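Local coordinates for protein L-lysine 6-oxidase (Marinomonas mediterranea, PDB 3WEU) that oxidises the epsilon-amino group of L-lysine with its cysteine tryptophylquinone cofactor, releasing ammonium and the hydrogen peroxide that makes it antibacterial, at residues A[100-112]-A[384-398]. Residues are numbered along the deposited sequence; the frame is centred on the assembly and turned at random.
Sequences RELNGNLLYGRDN and NSVSSSNFYDLTDNV. With SO4 (sulfate ion), chain E.
S387 OG donates to the carboxylate oxygen E101 OE1 at 2.7 Å, an example of a buried acid held by hydroxyls; Y392 OH reaches that same OE1 at 2.4 Å, too short to read as a normal bond length. The serine arrives from above the carboxylate plane, whereas the tyrosine brings its ring nearly coplanar with that plane, 17° apart. A bend at chi2 (81°) turns the E101 carboxylate to both hydroxyls. Its CG lies 3.4 Å from N384 OD1, an amide oxygen that accepts from the backbone N of V386 and of S387, closing an Asx turn and Asx motif. R100, extended from CG to NE, runs across one face of the Y392 ring; its CD sits 3.7 Å from the ring centroid in a CH-pi contact, and the guanidinium continues over the rim at CD1, 12° from parallel. Nearby, N103 ND2 bridges R100 O and N397 OD1, the latter at 2.9 Å, while water 2 links L102 N to N397 OD1 and V398 O. V398 CG1 closes the apolar end, 3.7 Å from L102 CD2 and also against Y108. Of two overlapping turns, type II' (R100–N103) and type II (L102–N105), the first sets E101 against the Asx turn begun by N384, joining loops of the N-terminal and C-terminal family regions.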
ATOM      1  N   ARG A 100     -12.512  10.228  18.422  1.00 16.83           N
ATOM      2  CA  ARG A 100     -11.408  10.254  19.338  1.00 17.15           C
ATOM      3  C   ARG A 100     -11.798   9.983  20.781  1.00 17.54           C
ATOM      4  O   ARG A 100     -11.646  10.870  21.674  1.00 16.75           O
ATOM      5  CB  ARG A 100     -10.754  11.625  19.236  1.00 16.95           C
ATOM      6  CG  ARG A 100      -9.948  11.714  17.945  1.00 19.29           C
ATOM      7  CD  ARG A 100      -9.208  13.023  17.960  1.00 21.93           C
ATOM      8  NE  ARG A 100      -8.295  13.186  16.824  1.00 24.34           N
ATOM      9  CZ  ARG A 100      -7.438  14.202  16.704  1.00 25.30           C
ATOM     10  NH1 ARG A 100      -7.411  15.183  17.599  1.00 22.99           N
ATOM     11  NH2 ARG A 100      -6.620  14.232  15.655  1.00 24.44           N
ATOM     12  N   GLU A 101     -12.335   8.767  21.010  1.00 15.41           N
ATOM     13  CA  GLU A 101     -12.743   8.391  22.299  1.00 15.90           C
ATOM     14  C   GLU A 101     -13.655   9.428  22.945  1.00 15.98           C
ATOM     15  O   GLU A 101     -14.698   9.782  22.361  1.00 16.19           O
ATOM     16  CB  GLU A 101     -11.507   8.015  23.117  1.00 16.65           C
ATOM     17  CG  GLU A 101     -10.678   6.936  22.464  1.00 18.27           C
ATOM     18  CD  GLU A 101      -9.740   7.450  21.359  1.00 20.96           C
ATOM     19  OE1 GLU A 101      -8.943   8.394  21.592  1.00 18.92           O
ATOM     20  OE2 GLU A 101      -9.858   6.907  20.257  1.00 21.59           O
ATOM     21  N   LEU A 102     -13.298   9.921  24.126  1.00 15.40           N
ATOM     22  CA  LEU A 102     -14.204  10.748  24.880  1.00 17.66           C
ATOM     23  C   LEU A 102     -14.148  12.231  24.525  1.00 17.35           C
ATOM     24  O   LEU A 102     -14.951  13.032  25.054  1.00 18.37           O
ATOM     25  CB  LEU A 102     -13.964  10.590  26.347  1.00 17.52           C
ATOM     26  CG  LEU A 102     -14.600   9.487  27.166  1.00 20.38           C
ATOM     27  CD1 LEU A 102     -15.967   8.942  26.849  1.00 18.46           C
ATOM     28  CD2 LEU A 102     -13.790   8.651  28.098  1.00 19.72           C
ATOM     29  N   ASN A 103     -13.269  12.574  23.577  1.00 17.24           N
ATOM     30  CA  ASN A 103     -13.202  13.997  23.159  1.00 18.00           C
ATOM     31  C   ASN A 103     -14.476  14.329  22.467  1.00 17.50           C
ATOM     32  O   ASN A 103     -14.956  13.586  21.559  1.00 16.32           O
ATOM     33  CB  ASN A 103     -12.023  14.240  22.252  1.00 17.58           C
ATOM     34  CG  ASN A 103     -10.682  14.108  23.004  1.00 17.72           C
ATOM     35  OD1 ASN A 103     -10.309  14.948  23.849  1.00 18.77           O
ATOM     36  ND2 ASN A 103     -10.032  13.007  22.786  1.00 18.03           N
ATOM     37  N   GLY A 104     -15.033  15.470  22.854  1.00 16.64           N
ATOM     38  CA  GLY A 104     -16.296  15.880  22.304  1.00 17.74           C
ATOM     39  C   GLY A 104     -17.446  15.648  23.206  1.00 17.17           C
ATOM     40  O   GLY A 104     -18.500  16.183  22.976  1.00 18.87           O
ATOM     41  N   ASN A 105     -17.240  14.855  24.259  1.00 17.03           N
ATOM     42  CA  ASN A 105     -18.305  14.515  25.226  1.00 17.92           C
ATOM     43  C   ASN A 105     -18.445  15.582  26.314  1.00 19.45           C
ATOM     44  O   ASN A 105     -17.569  15.747  27.207  1.00 18.06           O
ATOM     45  CB  ASN A 105     -17.993  13.134  25.841  1.00 17.22           C
ATOM     46  CG  ASN A 105     -19.090  12.607  26.746  1.00 17.94           C
ATOM     47  OD1 ASN A 105     -19.945  13.321  27.245  1.00 17.13           O
ATOM     48  ND2 ASN A 105     -18.993  11.297  27.029  1.00 17.30           N
ATOM     49  N   LEU A 106     -19.570  16.278  26.276  1.00 18.18           N
ATOM     50  CA  LEU A 106     -19.792  17.476  27.101  1.00 19.09           C
ATOM     51  C   LEU A 106     -20.151  17.154  28.528  1.00 20.20           C
ATOM     52  O   LEU A 106     -20.222  18.039  29.383  1.00 19.87           O
ATOM     53  CB  LEU A 106     -20.830  18.402  26.444  1.00 19.63           C
ATOM     54  CG  LEU A 106     -20.378  19.007  25.137  1.00 19.74           C
ATOM     55  CD1 LEU A 106     -21.440  19.687  24.331  1.00 20.91           C
ATOM     56  CD2 LEU A 106     -19.282  19.989  25.426  1.00 21.16           C
ATOM     57  N   LEU A 107     -20.359  15.868  28.824  1.00 16.84           N
ATOM     58  CA  LEU A 107     -20.483  15.467  30.172  1.00 17.41           C
ATOM     59  C   LEU A 107     -19.226  15.720  30.971  1.00 16.87           C
ATOM     60  O   LEU A 107     -19.313  15.758  32.200  1.00 18.63           O
ATOM     61  CB  LEU A 107     -20.913  14.003  30.321  1.00 18.76           C
ATOM     62  CG  LEU A 107     -22.308  13.757  29.718  1.00 18.45           C
ATOM     63  CD1 LEU A 107     -22.533  12.252  29.570  1.00 21.24           C
ATOM     64  CD2 LEU A 107     -23.368  14.364  30.575  1.00 19.38           C
ATOM     65  N   TYR A 108     -18.097  15.860  30.314  1.00 17.88           N
ATOM     66  CA  TYR A 108     -16.824  16.158  31.002  1.00 18.88           C
ATOM     67  C   TYR A 108     -16.518  17.685  31.045  1.00 20.73           C
ATOM     68  O   TYR A 108     -15.412  18.119  31.425  1.00 21.56           O
ATOM     69  CB  TYR A 108     -15.654  15.428  30.315  1.00 19.27           C
ATOM     70  CG  TYR A 108     -15.768  13.921  30.470  1.00 18.14           C
ATOM     71  CD1 TYR A 108     -16.621  13.183  29.632  1.00 20.29           C
ATOM     72  CD2 TYR A 108     -15.084  13.256  31.449  1.00 20.38           C
ATOM     73  CE1 TYR A 108     -16.715  11.824  29.754  1.00 19.28           C
ATOM     74  CE2 TYR A 108     -15.241  11.907  31.638  1.00 19.17           C
ATOM     75  CZ  TYR A 108     -16.047  11.198  30.774  1.00 20.27           C
ATOM     76  OH  TYR A 108     -16.237   9.856  30.961  1.00 18.77           O
ATOM     77  N   GLY A 109     -17.483  18.463  30.613  1.00 20.61           N
ATOM     78  CA  GLY A 109     -17.363  19.910  30.609  1.00 22.84           C
ATOM     79  C   GLY A 109     -17.020  20.499  29.280  1.00 20.27           C
ATOM     80  O   GLY A 109     -16.630  19.823  28.320  1.00 19.03           O
ATOM     81  N   ARG A 110     -17.209  21.810  29.179  1.00 21.10           N
ATOM     82  CA  ARG A 110     -16.986  22.482  27.912  1.00 21.55           C
ATOM     83  C   ARG A 110     -15.582  22.415  27.452  1.00 20.84           C
ATOM     84  O   ARG A 110     -15.309  22.540  26.280  1.00 19.47           O
ATOM     85  CB  ARG A 110     -17.458  23.930  27.987  1.00 28.02           C
ATOM     86  CG  ARG A 110     -18.971  24.015  27.871  1.00 34.74           C
ATOM     87  CD  ARG A 110     -19.505  25.423  28.096  1.00 44.39           C
ATOM     88  NE  ARG A 110     -19.215  25.820  29.465  1.00 54.43           N
ATOM     89  CZ  ARG A 110     -19.413  27.042  29.934  1.00 63.94           C
ATOM     90  NH1 ARG A 110     -19.927  27.991  29.138  1.00 63.66           N
ATOM     91  NH2 ARG A 110     -19.101  27.303  31.195  1.00 61.74           N
ATOM     92  N   ASP A 111     -14.644  22.240  28.374  1.00 21.69           N
ATOM     93  CA  ASP A 111     -13.258  22.161  27.975  1.00 20.95           C
ATOM     94  C   ASP A 111     -12.954  20.866  27.238  1.00 20.81           C
ATOM     95  O   ASP A 111     -11.855  20.698  26.754  1.00 18.86           O
ATOM     96  CB  ASP A 111     -12.346  22.300  29.200  1.00 21.70           C
ATOM     97  CG  ASP A 111     -12.197  23.754  29.647  1.00 27.03           C
ATOM     98  OD1 ASP A 111     -12.641  24.686  28.924  1.00 28.33           O
ATOM     99  OD2 ASP A 111     -11.693  23.923  30.727  1.00 29.04           O
ATOM    100  N   ASN A 112     -13.934  19.940  27.188  1.00 20.23           N
ATOM    101  CA  ASN A 112     -13.790  18.714  26.428  1.00 18.01           C
ATOM    102  C   ASN A 112     -14.645  18.742  25.181  1.00 20.16           C
ATOM    103  O   ASN A 112     -14.819  17.709  24.534  1.00 19.43           O
ATOM    104  CB  ASN A 112     -14.201  17.504  27.352  1.00 20.41           C
ATOM    105  CG  ASN A 112     -13.817  16.159  26.768  1.00 20.02           C
ATOM    106  OD1 ASN A 112     -12.656  15.959  26.346  1.00 19.81           O
ATOM    107  ND2 ASN A 112     -14.778  15.205  26.759  1.00 19.49           N
ATOM    108  N   ASN A 384     -12.367   4.545  27.592  1.00 15.41           N
ATOM    109  CA  ASN A 384     -11.110   4.854  26.945  1.00 15.99           C
ATOM    110  C   ASN A 384      -9.891   4.175  27.468  1.00 14.59           C
ATOM    111  O   ASN A 384      -9.162   4.708  28.334  1.00 15.57           O
ATOM    112  CB  ASN A 384     -10.835   6.367  26.830  1.00 15.16           C
ATOM    113  CG  ASN A 384      -9.548   6.616  26.120  1.00 15.81           C
ATOM    114  OD1 ASN A 384      -9.149   5.811  25.295  1.00 14.93           O
ATOM    115  ND2 ASN A 384      -8.928   7.757  26.361  1.00 16.56           N
ATOM    116  N   SER A 385      -9.628   3.003  26.904  1.00 14.01           N
ATOM    117  CA  SER A 385      -8.438   2.235  27.135  1.00 13.41           C
ATOM    118  C   SER A 385      -7.435   2.379  25.965  1.00 13.42           C
ATOM    119  O   SER A 385      -6.498   1.610  25.888  1.00 14.02           O
ATOM    120  CB  SER A 385      -8.813   0.755  27.249  1.00 12.72           C
ATOM    121  OG  SER A 385      -9.647   0.367  26.122  1.00 12.59           O
ATOM    122  N   VAL A 386      -7.707   3.292  25.054  1.00 14.98           N
ATOM    123  CA  VAL A 386      -7.045   3.409  23.762  1.00 16.36           C
ATOM    124  C   VAL A 386      -6.032   4.548  23.710  1.00 17.02           C
ATOM    125  O   VAL A 386      -4.880   4.366  23.242  1.00 16.67           O
ATOM    126  CB  VAL A 386      -8.124   3.627  22.674  1.00 19.03           C
ATOM    127  CG1 VAL A 386      -7.482   3.771  21.311  1.00 23.92           C
ATOM    128  CG2 VAL A 386      -9.024   2.364  22.617  1.00 19.22           C
ATOM    129  N   SER A 387      -6.414   5.715  24.195  1.00 15.43           N
ATOM    130  CA  SER A 387      -5.481   6.901  24.107  1.00 15.99           C
ATOM    131  C   SER A 387      -5.063   7.426  25.485  1.00 16.99           C
ATOM    132  O   SER A 387      -5.823   7.388  26.429  1.00 16.77           O
ATOM    133  CB  SER A 387      -6.143   8.007  23.256  1.00 16.92           C
ATOM    134  OG  SER A 387      -7.400   8.386  23.829  1.00 16.46           O
ATOM    135  N   SER A 388      -3.821   7.845  25.611  1.00 16.05           N
ATOM    136  CA  SER A 388      -3.308   8.345  26.867  1.00 16.03           C
ATOM    137  C   SER A 388      -3.677   9.780  27.119  1.00 15.54           C
ATOM    138  O   SER A 388      -4.173  10.486  26.227  1.00 17.41           O
ATOM    139  CB  SER A 388      -1.755   8.258  26.817  1.00 16.62           C
ATOM    140  OG  SER A 388      -1.282   6.949  26.712  1.00 15.10           O
ATOM    141  N   SER A 389      -3.352  10.256  28.310  1.00 18.79           N
ATOM    142  CA  SER A 389      -3.601  11.640  28.725  1.00 17.33           C
ATOM    143  C   SER A 389      -2.961  12.622  27.762  1.00 18.17           C
ATOM    144  O   SER A 389      -3.487  13.724  27.584  1.00 18.10           O
ATOM    145  CB  SER A 389      -3.011  11.891  30.123  1.00 18.09           C
ATOM    146  OG  SER A 389      -1.597  11.666  30.175  1.00 16.56           O
ATOM    147  N   ASN A 390      -1.828  12.213  27.150  1.00 18.49           N
ATOM    148  CA  ASN A 390      -1.034  13.118  26.317  1.00 19.19           C
ATOM    149  C   ASN A 390      -1.140  12.917  24.830  1.00 22.82           C
ATOM    150  O   ASN A 390      -0.260  13.332  24.104  1.00 22.00           O
ATOM    151  CB  ASN A 390       0.446  13.137  26.734  1.00 20.44           C
ATOM    152  CG  ASN A 390       1.137  11.810  26.527  1.00 21.87           C
ATOM    153  OD1 ASN A 390       0.497  10.761  26.543  1.00 23.20           O
ATOM    154  ND2 ASN A 390       2.440  11.834  26.402  1.00 19.71           N
ATOM    155  N   PHE A 391      -2.228  12.303  24.363  1.00 21.39           N
ATOM    156  CA  PHE A 391      -2.491  12.166  22.925  1.00 20.58           C
ATOM    157  C   PHE A 391      -3.162  13.396  22.392  1.00 19.89           C
ATOM    158  O   PHE A 391      -3.619  14.262  23.166  1.00 18.72           O
ATOM    159  CB  PHE A 391      -3.427  10.978  22.678  1.00 21.13           C
ATOM    160  CG  PHE A 391      -2.725   9.648  22.509  1.00 25.77           C
ATOM    161  CD1 PHE A 391      -1.610   9.318  23.273  1.00 26.91           C
ATOM    162  CD2 PHE A 391      -3.281   8.681  21.635  1.00 27.59           C
ATOM    163  CE1 PHE A 391      -1.002   8.083  23.122  1.00 29.86           C
ATOM    164  CE2 PHE A 391      -2.683   7.432  21.487  1.00 28.45           C
ATOM    165  CZ  PHE A 391      -1.561   7.133  22.263  1.00 27.05           C
ATOM    166  N   TYR A 392      -3.152  13.497  21.076  1.00 18.83           N
ATOM    167  CA  TYR A 392      -3.882  14.495  20.316  1.00 21.36           C
ATOM    168  C   TYR A 392      -3.429  15.924  20.631  1.00 22.03           C
ATOM    169  O   TYR A 392      -4.245  16.825  20.608  1.00 21.12           O
ATOM    170  CB  TYR A 392      -5.386  14.375  20.571  1.00 21.37           C
ATOM    171  CG  TYR A 392      -5.947  12.988  20.341  1.00 20.98           C
ATOM    172  CD1 TYR A 392      -5.713  12.311  19.147  1.00 21.36           C
ATOM    173  CD2 TYR A 392      -6.721  12.361  21.319  1.00 21.27           C
ATOM    174  CE1 TYR A 392      -6.243  11.027  18.925  1.00 22.75           C
ATOM    175  CE2 TYR A 392      -7.288  11.107  21.095  1.00 22.28           C
ATOM    176  CZ  TYR A 392      -7.060  10.435  19.920  1.00 22.14           C
ATOM    177  OH  TYR A 392      -7.611   9.169  19.708  1.00 23.11           O
ATOM    178  N   ASP A 393      -2.155  16.070  20.999  1.00 25.25           N
ATOM    179  CA  ASP A 393      -1.576  17.328  21.443  1.00 24.35           C
ATOM    180  C   ASP A 393      -2.253  17.868  22.672  1.00 26.93           C
ATOM    181  O   ASP A 393      -2.207  19.028  22.915  1.00 29.11           O
ATOM    182  CB  ASP A 393      -1.562  18.346  20.282  1.00 28.89           C
ATOM    183  CG  ASP A 393      -0.757  17.842  19.117  1.00 31.86           C
ATOM    184  OD1 ASP A 393       0.295  17.200  19.311  1.00 35.35           O
ATOM    185  OD2 ASP A 393      -1.147  18.055  17.996  1.00 39.47           O
ATOM    186  N   LEU A 394      -2.852  17.014  23.510  1.00 23.85           N
ATOM    187  CA  LEU A 394      -3.448  17.431  24.738  1.00 20.58           C
ATOM    188  C   LEU A 394      -2.554  17.009  25.877  1.00 18.48           C
ATOM    189  O   LEU A 394      -1.689  16.185  25.707  1.00 18.55           O
ATOM    190  CB  LEU A 394      -4.803  16.702  24.960  1.00 21.41           C
ATOM    191  CG  LEU A 394      -5.797  16.847  23.786  1.00 21.98           C
ATOM    192  CD1 LEU A 394      -7.089  16.071  24.060  1.00 21.03           C
ATOM    193  CD2 LEU A 394      -6.110  18.347  23.549  1.00 20.28           C
ATOM    194  N   THR A 395      -2.815  17.493  27.076  1.00 19.41           N
ATOM    195  CA  THR A 395      -2.130  16.934  28.227  1.00 20.93           C
ATOM    196  C   THR A 395      -3.142  16.385  29.207  1.00 19.41           C
ATOM    197  O   THR A 395      -2.765  15.806  30.217  1.00 19.68           O
ATOM    198  CB  THR A 395      -1.222  17.970  28.951  1.00 23.10           C
ATOM    199  OG1 THR A 395      -2.018  19.092  29.276  1.00 23.67           O
ATOM    200  CG2 THR A 395      -0.043  18.423  28.091  1.00 24.64           C
ATOM    201  N   ASP A 396      -4.417  16.517  28.913  1.00 17.91           N
ATOM    202  CA  ASP A 396      -5.432  16.109  29.839  1.00 19.39           C
ATOM    203  C   ASP A 396      -6.608  15.335  29.152  1.00 18.27           C
ATOM    204  O   ASP A 396      -7.752  15.446  29.549  1.00 16.35           O
ATOM    205  CB  ASP A 396      -5.959  17.266  30.638  1.00 21.79           C
ATOM    206  CG  ASP A 396      -6.518  18.341  29.801  1.00 21.65           C
ATOM    207  OD1 ASP A 396      -6.568  18.205  28.573  1.00 20.90           O
ATOM    208  OD2 ASP A 396      -6.849  19.362  30.414  1.00 23.64           O
ATOM    209  N   ASN A 397      -6.255  14.576  28.123  1.00 18.02           N
ATOM    210  CA  ASN A 397      -7.211  13.689  27.450  1.00 16.47           C
ATOM    211  C   ASN A 397      -7.832  12.743  28.489  1.00 17.36           C
ATOM    212  O   ASN A 397      -7.106  12.178  29.350  1.00 17.33           O
ATOM    213  CB  ASN A 397      -6.455  12.925  26.407  1.00 16.96           C
ATOM    214  CG  ASN A 397      -7.364  12.059  25.555  1.00 19.26           C
ATOM    215  OD1 ASN A 397      -8.505  12.453  25.178  1.00 18.60           O
ATOM    216  ND2 ASN A 397      -6.897  10.819  25.321  1.00 17.28           N
ATOM    217  N   VAL A 398      -9.139  12.576  28.432  1.00 15.64           N
ATOM    218  CA  VAL A 398      -9.842  11.761  29.439  1.00 17.98           C
ATOM    219  C   VAL A 398      -9.576  10.286  29.162  1.00 18.01           C
ATOM    220  O   VAL A 398      -9.755   9.814  28.002  1.00 17.48           O
ATOM    221  CB  VAL A 398     -11.328  12.034  29.399  1.00 16.85           C
ATOM    222  CG1 VAL A 398     -12.139  11.142  30.350  1.00 18.62           C
ATOM    223  CG2 VAL A 398     -11.587  13.508  29.790  1.00 20.78           C
TER
HETATM  224  S   SO4 E 803     -18.162  23.449  32.331  1.00 62.88           S
HETATM  225  O1  SO4 E 803     -17.264  22.761  33.294  1.00 61.67           O
HETATM  226  O2  SO4 E 803     -18.113  24.897  32.683  1.00 68.44           O
HETATM  227  O3  SO4 E 803     -17.696  23.298  30.957  1.00 61.98           O
HETATM  228  O4  SO4 E 803     -19.546  22.886  32.275  1.00 54.85           O
HETATM  229  O   HOH W   1      -6.216  17.661  18.944  1.00 29.63           O
HETATM  230  O   HOH W   2     -10.678  10.626  25.533  1.00 16.97           O
HETATM  231  O   HOH W   3     -10.576  14.278  26.434  1.00 16.95           O